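Local coordinates for VP4 protein (Tellina virus 1, PDB 3P06) that acts as a serine protease of the peptidase S50 family and probably cuts the viral polyprotein into its final products, at residues 6-11 / 116-121; 29-34 / 108-113; 82-87 / 176-181. All coordinates share one frame; numbering follows the deposited sequence.

Overall arrangement
Interactions 1 and 2 are buried. Interaction 3 lies at the surface. Interactions 1 and 2 use neighbouring strands of the larger sheet, 9-18 and 21-31, which are hydrogen-bonded through V10 with A29 and V8 with K31. Interaction 1 joins its strand to a loop by a backbone-to-threonine bond and two bridging waters. Interaction 2 joins its strand to the end of helix 104-111, with a lysine set against carbonyl oxygens. Interaction 3 relies on an aromatic face and touches interaction 1 through a W178 to T118 hydrogen bond and through the W178 and F120 rings. Interactions 1 and 3 share the urea site. Interactions 2 and 3 do not touch, their centres about 16 Å apart.

Interaction 1: 6-11 / 116-121; sequences SAVGVL and QQTPFL. With URE (urea), chain G.
V8 and G9 meet T118 in a mostly buried contact between the start of strand 9-18 and the loop that leads from helix 104-111 to strand 122-123. The two segments run in nearly the same direction, 20° apart. One direct hydrogen bond joins them: G9 N donates to T118 OG1 at 3.1 Å, with an N-H...O angle of 158°. With OG1 anti to the carbonyl carbon of T118 (chi1 -64°), the hydroxyl stands where G9 N can reach it. T118 OG1 also donates to water 1, which in turn donates to A7 O. The other branch of the threonine is packed tightly, with T118 CG2 3.2 Å from G9 O. The same oxygen receives a CA-H...O contact from T118 CA and lies 3.4 Å from P119 CD.

The loop packs on the beginning of strand 9-18, an inner strand of the mixed seven-stranded sheet of this peptidase S50 domain. Strand 9-18 is paired with strand 21-31, and V10 also packs on A106, A109 and A110 of helix 104-111. L11 is about 11 Å, side chain to side chain, from K141, a predicted active-site residue.

V8 spreads its two methyls over the loop backbone. V8 CG2 comes within 3.3 Å of Q116 O, and V8 CG1 rests against Q117 C. V10 CG2 meets the P119 ring at 4.1 Å from CD, the two side chains crossing at about a right angle. Further along, water 2 accepts from L11 N at 2.8 Å and donates to both P119 O and L121 O. F120 is the centre of an inverse gamma turn, closed by a weak bond from L121 N to P119 O. Bound urea lies beside the loop, with URE O 3.9 Å from P119 CA.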
loop_
_atom_site.group_PDB
_atom_site.type_symbol
_atom_site.label_atom_id
_atom_site.label_comp_id
_atom_site.label_asym_id
_atom_site.label_seq_id
_atom_site.Cartn_x
_atom_site.Cartn_y
_atom_site.Cartn_z
ATOM N N SER A 6 -15.103 6.609 -1.828
ATOM C CA SER A 6 -14.417 7.809 -1.336
ATOM C C SER A 6 -13.446 7.314 -0.320
ATOM O O SER A 6 -13.839 6.611 0.567
ATOM C CB SER A 6 -15.380 8.698 -0.530
ATOM O OG SER A 6 -16.294 9.237 -1.413
ATOM N N ALA A 7 -12.206 7.704 -0.374
ATOM C CA ALA A 7 -11.211 7.082 0.504
ATOM C C ALA A 7 -9.989 7.898 0.418
ATOM O O ALA A 7 -9.663 8.475 -0.635
ATOM C CB ALA A 7 -10.857 5.663 -0.008
ATOM N N VAL A 8 -9.274 7.894 1.514
ATOM C CA VAL A 8 -7.998 8.565 1.567
ATOM C C VAL A 8 -7.013 7.541 2.155
ATOM O O VAL A 8 -7.378 6.787 3.051
ATOM C CB VAL A 8 -8.143 9.870 2.401
ATOM C CG1 VAL A 8 -6.793 10.421 2.860
ATOM C CG2 VAL A 8 -8.903 10.938 1.542
ATOM N N GLY A 9 -5.807 7.495 1.617
ATOM C CA GLY A 9 -4.792 6.605 2.135
ATOM C C GLY A 9 -3.517 6.750 1.343
ATOM O O GLY A 9 -3.274 7.806 0.741
ATOM N N VAL A 10 -2.688 5.698 1.328
ATOM C CA VAL A 10 -1.414 5.798 0.640
ATOM C C VAL A 10 -1.211 4.551 -0.248
ATOM O O VAL A 10 -1.387 3.396 0.226
ATOM C CB VAL A 10 -0.222 5.989 1.667
ATOM C CG1 VAL A 10 1.142 5.892 0.952
ATOM C CG2 VAL A 10 -0.358 7.355 2.403
ATOM N N LEU A 11 -0.890 4.807 -1.519
ATOM C CA LEU A 11 -0.764 3.765 -2.498
ATOM C C LEU A 11 0.543 2.956 -2.281
ATOM O O LEU A 11 1.553 3.499 -1.897
ATOM C CB LEU A 11 -0.684 4.393 -3.892
ATOM C CG LEU A 11 -2.092 4.793 -4.393
ATOM C CD1 LEU A 11 -1.903 5.618 -5.625
ATOM C CD2 LEU A 11 -2.916 3.560 -4.674
ATOM N N GLN A 116 -6.322 14.697 4.187
ATOM C CA GLN A 116 -7.677 14.509 3.611
ATOM C C GLN A 116 -7.597 14.270 2.088
ATOM O O GLN A 116 -8.615 14.184 1.384
ATOM C CB GLN A 116 -8.508 15.761 3.921
ATOM C CG GLN A 116 -9.891 15.836 3.310
ATOM C CD GLN A 116 -10.888 15.057 4.146
ATOM O OE1 GLN A 116 -11.285 15.502 5.228
ATOM N NE2 GLN A 116 -11.274 13.871 3.664
ATOM N N GLN A 117 -6.371 14.195 1.572
ATOM C CA GLN A 117 -6.148 13.794 0.187
ATOM C C GLN A 117 -5.048 12.737 0.162
ATOM O O GLN A 117 -4.033 12.837 0.868
ATOM C CB GLN A 117 -5.715 14.985 -0.677
ATOM C CG GLN A 117 -6.700 16.091 -0.838
ATOM C CD GLN A 117 -6.576 16.691 -2.215
ATOM O OE1 GLN A 117 -5.492 16.680 -2.805
ATOM N NE2 GLN A 117 -7.693 17.172 -2.761
ATOM N N THR A 118 -5.215 11.744 -0.671
ATOM C CA THR A 118 -4.147 10.734 -0.908
ATOM C C THR A 118 -3.025 11.453 -1.657
ATOM O O THR A 118 -3.323 12.212 -2.600
ATOM C CB THR A 118 -4.744 9.659 -1.830
ATOM O OG1 THR A 118 -5.814 9.007 -1.129
ATOM C CG2 THR A 118 -3.718 8.657 -2.321
ATOM N N PRO A 119 -1.745 11.262 -1.245
ATOM C CA PRO A 119 -0.630 11.896 -1.946
ATOM C C PRO A 119 -0.409 11.254 -3.337
ATOM O O PRO A 119 -0.693 10.059 -3.542
ATOM C CB PRO A 119 0.610 11.570 -1.044
ATOM C CG PRO A 119 0.252 10.416 -0.291
ATOM C CD PRO A 119 -1.285 10.500 -0.059
ATOM N N PHE A 120 0.118 12.028 -4.266
ATOM C CA PHE A 120 0.396 11.486 -5.576
ATOM C C PHE A 120 1.790 10.899 -5.503
ATOM O O PHE A 120 2.742 11.499 -6.001
ATOM C CB PHE A 120 0.301 12.594 -6.599
ATOM C CG PHE A 120 0.478 12.140 -8.008
ATOM C CD1 PHE A 120 -0.419 11.269 -8.586
ATOM C CD2 PHE A 120 1.556 12.626 -8.784
ATOM C CE1 PHE A 120 -0.240 10.829 -9.915
ATOM C CE2 PHE A 120 1.724 12.163 -10.131
ATOM C CZ PHE A 120 0.812 11.309 -10.675
ATOM N N LEU A 121 1.902 9.736 -4.861
ATOM C CA LEU A 121 3.174 9.148 -4.613
ATOM C C LEU A 121 2.907 7.757 -4.086
ATOM O O LEU A 121 2.041 7.574 -3.224
ATOM C CB LEU A 121 3.902 9.951 -3.535
ATOM C CG LEU A 121 5.339 9.514 -3.205
ATOM C CD1 LEU A 121 6.279 9.907 -4.286
ATOM C CD2 LEU A 121 5.847 10.068 -1.869
HETATM C C URE G . -1.321 16.108 -1.211
HETATM O O URE G . -0.274 15.607 -0.787
HETATM N N1 URE G . -1.855 17.140 -0.565
HETATM N N2 URE G . -1.979 15.655 -2.295
HETATM O O HOH W 1 -7.651 8.105 -2.546
HETATM O O HOH W 2 -0.335 7.469 -2.258
#

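Interaction 2: 29-34 / 108-113; sequences AVKGDL and CAADTL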
loop_
_atom_site.group_PDB
_atom_site.type_symbol
_atom_site.label_atom_id
_atom_site.label_comp_id
_atom_site.label_asym_id
_atom_site.label_seq_id
_atom_site.Cartn_x
_atom_site.Cartn_y
_atom_site.Cartn_z
ATOM N N ALA A 29 -3.206 1.434 1.357
ATOM C CA ALA A 29 -3.451 1.314 2.806
ATOM C C ALA A 29 -4.497 2.448 3.085
ATOM O O ALA A 29 -4.129 3.631 3.107
ATOM C CB ALA A 29 -2.155 1.628 3.609
ATOM N N VAL A 30 -5.760 2.081 3.284
ATOM C CA VAL A 30 -6.808 3.090 3.338
ATOM C C VAL A 30 -7.098 3.371 4.810
ATOM O O VAL A 30 -7.115 2.458 5.667
ATOM C CB VAL A 30 -8.119 2.580 2.705
ATOM C CG1 VAL A 30 -9.271 3.739 2.736
ATOM C CG2 VAL A 30 -7.875 2.024 1.313
ATOM N N LYS A 31 -7.388 4.618 5.124
ATOM C CA LYS A 31 -7.745 4.944 6.495
ATOM C C LYS A 31 -9.156 4.479 6.794
ATOM O O LYS A 31 -10.067 4.753 6.019
ATOM C CB LYS A 31 -7.677 6.438 6.717
ATOM C CG LYS A 31 -6.251 6.988 6.589
ATOM C CD LYS A 31 -6.362 8.539 6.708
ATOM C CE LYS A 31 -6.660 8.889 8.155
ATOM N NZ LYS A 31 -5.352 9.281 8.811
ATOM N N GLY A 32 -9.330 3.819 7.942
ATOM C CA GLY A 32 -10.640 3.322 8.351
ATOM C C GLY A 32 -10.781 1.802 8.151
ATOM O O GLY A 32 -9.911 1.116 7.567
ATOM N N ASP A 33 -11.892 1.303 8.680
ATOM C CA ASP A 33 -12.246 -0.054 8.613
ATOM C C ASP A 33 -13.129 -0.242 7.347
ATOM O O ASP A 33 -14.345 0.042 7.365
ATOM C CB ASP A 33 -12.963 -0.504 9.932
ATOM C CG ASP A 33 -13.695 -1.901 9.786
ATOM O OD1 ASP A 33 -14.456 -2.300 10.736
ATOM O OD2 ASP A 33 -13.481 -2.639 8.772
ATOM N N LEU A 34 -12.524 -0.788 6.300
ATOM C CA LEU A 34 -13.238 -1.079 5.046
ATOM C C LEU A 34 -13.276 -2.591 4.804
ATOM O O LEU A 34 -13.419 -3.023 3.655
ATOM C CB LEU A 34 -12.583 -0.325 3.864
ATOM C CG LEU A 34 -12.923 1.219 3.764
ATOM C CD1 LEU A 34 -12.177 2.112 4.804
ATOM C CD2 LEU A 34 -12.566 1.730 2.363
ATOM N N CYS A 108 1.756 2.968 7.645
ATOM C CA CYS A 108 2.210 3.972 8.653
ATOM C C CYS A 108 1.999 5.405 8.157
ATOM O O CYS A 108 1.626 6.309 8.935
ATOM C CB CYS A 108 3.696 3.794 8.988
ATOM S SG CYS A 108 3.978 2.249 9.899
ATOM N N ALA A 109 2.350 5.648 6.899
ATOM C CA ALA A 109 2.165 6.974 6.321
ATOM C C ALA A 109 0.667 7.327 6.215
ATOM O O ALA A 109 0.299 8.458 6.508
ATOM C CB ALA A 109 2.879 7.124 4.979
ATOM N N ALA A 110 -0.202 6.370 5.882
ATOM C CA ALA A 110 -1.648 6.606 5.777
ATOM C C ALA A 110 -2.204 6.895 7.186
ATOM O O ALA A 110 -3.111 7.765 7.346
ATOM C CB ALA A 110 -2.368 5.440 5.217
ATOM N N ASP A 111 -1.672 6.199 8.197
ATOM C CA ASP A 111 -2.189 6.430 9.592
ATOM C C ASP A 111 -1.991 7.871 10.135
ATOM O O ASP A 111 -2.849 8.419 10.879
ATOM C CB ASP A 111 -1.596 5.459 10.590
ATOM C CG ASP A 111 -2.372 5.478 11.925
ATOM O OD1 ASP A 111 -3.600 5.160 11.908
ATOM O OD2 ASP A 111 -1.773 5.835 12.970
ATOM N N THR A 112 -0.880 8.501 9.752
ATOM C CA THR A 112 -0.599 9.867 10.251
ATOM C C THR A 112 -0.779 10.907 9.146
ATOM O O THR A 112 -0.346 12.035 9.289
ATOM C CB THR A 112 0.819 9.964 10.880
ATOM O OG1 THR A 112 1.782 9.452 9.941
ATOM C CG2 THR A 112 0.884 9.133 12.223
ATOM N N LEU A 113 -1.441 10.527 8.063
ATOM C CA LEU A 113 -1.838 11.450 7.014
ATOM C C LEU A 113 -2.945 12.353 7.519
ATOM O O LEU A 113 -4.015 11.885 7.949
ATOM C CB LEU A 113 -2.340 10.678 5.813
ATOM C CG LEU A 113 -2.578 11.357 4.474
ATOM C CD1 LEU A 113 -1.332 12.082 4.026
ATOM C CD2 LEU A 113 -2.966 10.297 3.475
#
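A29 and A110 touch where strand 21-31 passes the last turn of helix 104-111. Both beta carbons point into the contact, and A29 CB lies 4.1 Å from A110 CB. A29 O is closer still, 3.3 Å from the same methyl. Such small side chains let the strand and helix backbones come near each other, the A29 and A110 CA atoms being 6.3 Å apart. I76 of strand 75-81 packs against both alanines.

K31 follows two residues later and carries the polar part of the contact. Its CG stands beside the backbone N (chi1 -65°) and is 3.3 Å from A110 O. The side chain then bends at chi3 and chi4 as it passes that carbonyl. K31 NZ donates to A110 O at 3.1 Å, in the plane of the carbonyl and with a C=O...N angle of 157°. It also donates to L113 O at 3.1 Å, in plane and on a lone pair. A third bond, to D111 O at 3.4 Å, is weak. A110 O also accepts a weak bond from L113 N. The carboxylate of D111 is not in contact with the ammonium group. Its oxygens are held by K73 N and G74 N.

Past K31, T77 OG1 is hydrogen-bonded to G32 O, which places the segment beside strand 75-81. A lysine among the carbonyls at the C-terminal end of a helix probably offsets the negative end of the helix dipole. Here it joins the larger sheet to the helix that begins just after S102, the predicted nucleophile.

Interaction 3: 82-87 / 176-181; sequences VQATAT and KPWRKP. With URE (urea), chain G.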
loop_
_atom_site.group_PDB
_atom_site.type_symbol
_atom_site.label_atom_id
_atom_site.label_comp_id
_atom_site.label_asym_id
_atom_site.label_seq_id
_atom_site.Cartn_x
_atom_site.Cartn_y
_atom_site.Cartn_z
ATOM N N VAL A 82 -7.661 -0.658 -8.635
ATOM C CA VAL A 82 -7.284 -0.631 -10.052
ATOM C C VAL A 82 -7.263 0.804 -10.555
ATOM O O VAL A 82 -6.817 1.064 -11.693
ATOM C CB VAL A 82 -8.226 -1.536 -10.942
ATOM C CG1 VAL A 82 -7.940 -3.037 -10.668
ATOM C CG2 VAL A 82 -9.763 -1.235 -10.752
ATOM N N GLN A 83 -7.812 1.726 -9.738
ATOM C CA GLN A 83 -7.828 3.157 -10.063
ATOM C C GLN A 83 -7.746 3.931 -8.802
ATOM O O GLN A 83 -8.313 3.495 -7.801
ATOM C CB GLN A 83 -9.102 3.663 -10.798
ATOM C CG GLN A 83 -9.267 3.053 -12.146
ATOM C CD GLN A 83 -10.499 3.554 -12.892
ATOM O OE1 GLN A 83 -11.187 4.467 -12.457
ATOM N NE2 GLN A 83 -10.751 2.958 -14.046
ATOM N N ALA A 84 -7.053 5.063 -8.833
ATOM C CA ALA A 84 -7.035 5.963 -7.675
ATOM C C ALA A 84 -7.037 7.419 -8.095
ATOM O O ALA A 84 -6.450 7.777 -9.158
ATOM C CB ALA A 84 -5.804 5.656 -6.751
ATOM N N THR A 85 -7.680 8.258 -7.275
ATOM C CA THR A 85 -7.620 9.693 -7.454
ATOM C C THR A 85 -7.209 10.257 -6.092
ATOM O O THR A 85 -7.022 9.481 -5.153
ATOM C CB THR A 85 -8.999 10.336 -7.911
ATOM O OG1 THR A 85 -9.984 10.207 -6.853
ATOM C CG2 THR A 85 -9.534 9.686 -9.234
ATOM N N ALA A 86 -7.088 11.581 -5.981
ATOM C CA ALA A 86 -6.857 12.222 -4.655
ATOM C C ALA A 86 -7.872 11.816 -3.553
ATOM O O ALA A 86 -7.538 11.802 -2.344
ATOM C CB ALA A 86 -6.770 13.737 -4.811
ATOM N N THR A 87 -9.086 11.413 -3.951
ATOM C CA THR A 87 -10.130 11.175 -2.951
ATOM C C THR A 87 -10.993 9.950 -3.180
ATOM O O THR A 87 -11.998 9.739 -2.468
ATOM C CB THR A 87 -11.131 12.419 -2.824
ATOM O OG1 THR A 87 -11.801 12.594 -4.079
ATOM C CG2 THR A 87 -10.391 13.675 -2.485
ATOM N N LYS A 176 2.307 16.268 -1.978
ATOM C CA LYS A 176 2.415 15.573 -3.284
ATOM C C LYS A 176 1.163 15.758 -4.150
ATOM O O LYS A 176 0.285 14.871 -4.227
ATOM C CB LYS A 176 2.803 14.092 -3.090
ATOM C CG LYS A 176 4.253 13.941 -2.565
ATOM C CD LYS A 176 5.305 14.195 -3.671
ATOM C CE LYS A 176 6.733 14.177 -3.090
ATOM N NZ LYS A 176 6.883 15.057 -1.885
ATOM N N PRO A 177 1.056 16.948 -4.783
ATOM C CA PRO A 177 -0.148 17.257 -5.565
ATOM C C PRO A 177 -0.244 16.302 -6.760
ATOM O O PRO A 177 0.765 15.759 -7.215
ATOM C CB PRO A 177 0.062 18.731 -6.020
ATOM C CG PRO A 177 1.506 19.021 -5.785
ATOM C CD PRO A 177 2.086 18.009 -4.859
ATOM N N TRP A 178 -1.457 16.112 -7.243
ATOM C CA TRP A 178 -1.762 15.186 -8.346
ATOM C C TRP A 178 -1.352 15.849 -9.665
ATOM O O TRP A 178 -1.941 16.891 -10.049
ATOM C CB TRP A 178 -3.276 14.821 -8.300
ATOM C CG TRP A 178 -3.429 13.740 -7.280
ATOM C CD1 TRP A 178 -3.219 13.869 -5.909
ATOM C CD2 TRP A 178 -3.636 12.323 -7.523
ATOM N NE1 TRP A 178 -3.358 12.619 -5.293
ATOM C CE2 TRP A 178 -3.584 11.661 -6.256
ATOM C CE3 TRP A 178 -3.875 11.551 -8.677
ATOM C CZ2 TRP A 178 -3.775 10.264 -6.125
ATOM C CZ3 TRP A 178 -4.032 10.159 -8.553
ATOM C CH2 TRP A 178 -3.994 9.525 -7.281
ATOM N N ARG A 179 -0.376 15.272 -10.370
ATOM C CA ARG A 179 0.024 15.852 -11.666
ATOM C C ARG A 179 -0.924 15.387 -12.800
ATOM O O ARG A 179 -0.912 15.926 -13.897
ATOM C CB ARG A 179 1.489 15.531 -12.006
ATOM C CG ARG A 179 2.538 16.036 -10.991
ATOM C CD ARG A 179 2.685 17.545 -11.039
ATOM N NE ARG A 179 3.349 18.045 -9.836
ATOM C CZ ARG A 179 3.658 19.317 -9.613
ATOM N NH1 ARG A 179 3.379 20.255 -10.511
ATOM N NH2 ARG A 179 4.246 19.649 -8.478
ATOM N N LYS A 180 -1.754 14.393 -12.538
ATOM C CA LYS A 180 -2.852 14.097 -13.465
ATOM C C LYS A 180 -4.065 13.641 -12.654
ATOM O O LYS A 180 -3.957 13.478 -11.451
ATOM C CB LYS A 180 -2.438 13.066 -14.533
ATOM C CG LYS A 180 -2.016 11.753 -13.928
ATOM C CD LYS A 180 -1.395 10.885 -15.004
ATOM C CE LYS A 180 -0.732 9.707 -14.348
ATOM N NZ LYS A 180 -0.447 8.720 -15.413
ATOM N N PRO A 181 -5.240 13.520 -13.287
ATOM C CA PRO A 181 -6.423 13.320 -12.436
ATOM C C PRO A 181 -6.539 11.951 -11.763
ATOM O O PRO A 181 -7.193 11.826 -10.725
ATOM C CB PRO A 181 -7.626 13.561 -13.418
ATOM C CG PRO A 181 -7.041 13.559 -14.796
ATOM C CD PRO A 181 -5.611 14.053 -14.611
HETATM C C URE G . -1.321 16.108 -1.211
HETATM O O URE G . -0.274 15.607 -0.787
HETATM N N1 URE G . -1.855 17.140 -0.565
HETATM N N2 URE G . -1.979 15.655 -2.295
HETATM O O HOH W 3 -7.255 13.296 -8.343
#
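W178 presents one face of its indole to the backbone and methyl of A86. A86 CB sits over the five-membered ring, 3.8 Å from its centroid and 20° off the ring normal, in a CH-pi contact. A86 N lies 3.5 Å above the plane, over the middle of the indole. T85 C is on the same face but shifted toward the rim, 3.4 Å from W178 CZ2. A84 O approaches obliquely at 3.4 Å from W178 CZ3. Residues 84-86 thus follow the indole from its six-membered end to its five-membered ring, with T85 and A86 over the face.

The edge of the indole has other partners. K180 O lies in the ring plane, and URE N2 of bound urea lies near it. W178 NE1 donates to T118 O, which satisfies the indole N-H. The rings of W178 and F120 also meet, their planes about 50° apart. K176 N donates to URE O at 2.9 Å. The bond from URE N2 to K176 O is weak.

Water 3 joins the two segments over the same face of the indole as A86 N. It accepts from A86 N and donates to P181 O at 2.8 Å. T85 CG2 also lies 3.5 Å from P181 O.

T85 OG1 accepts from T87 N at 3.3 Å, with an N-H...O angle of 159°, and is bonded to S88 OG as well. This is an ST turn. It lies in the connection of the beta hairpin formed by strands 83-84 and 88-92 of the small antiparallel sheet, with the tryptophan packed across T85 and A86.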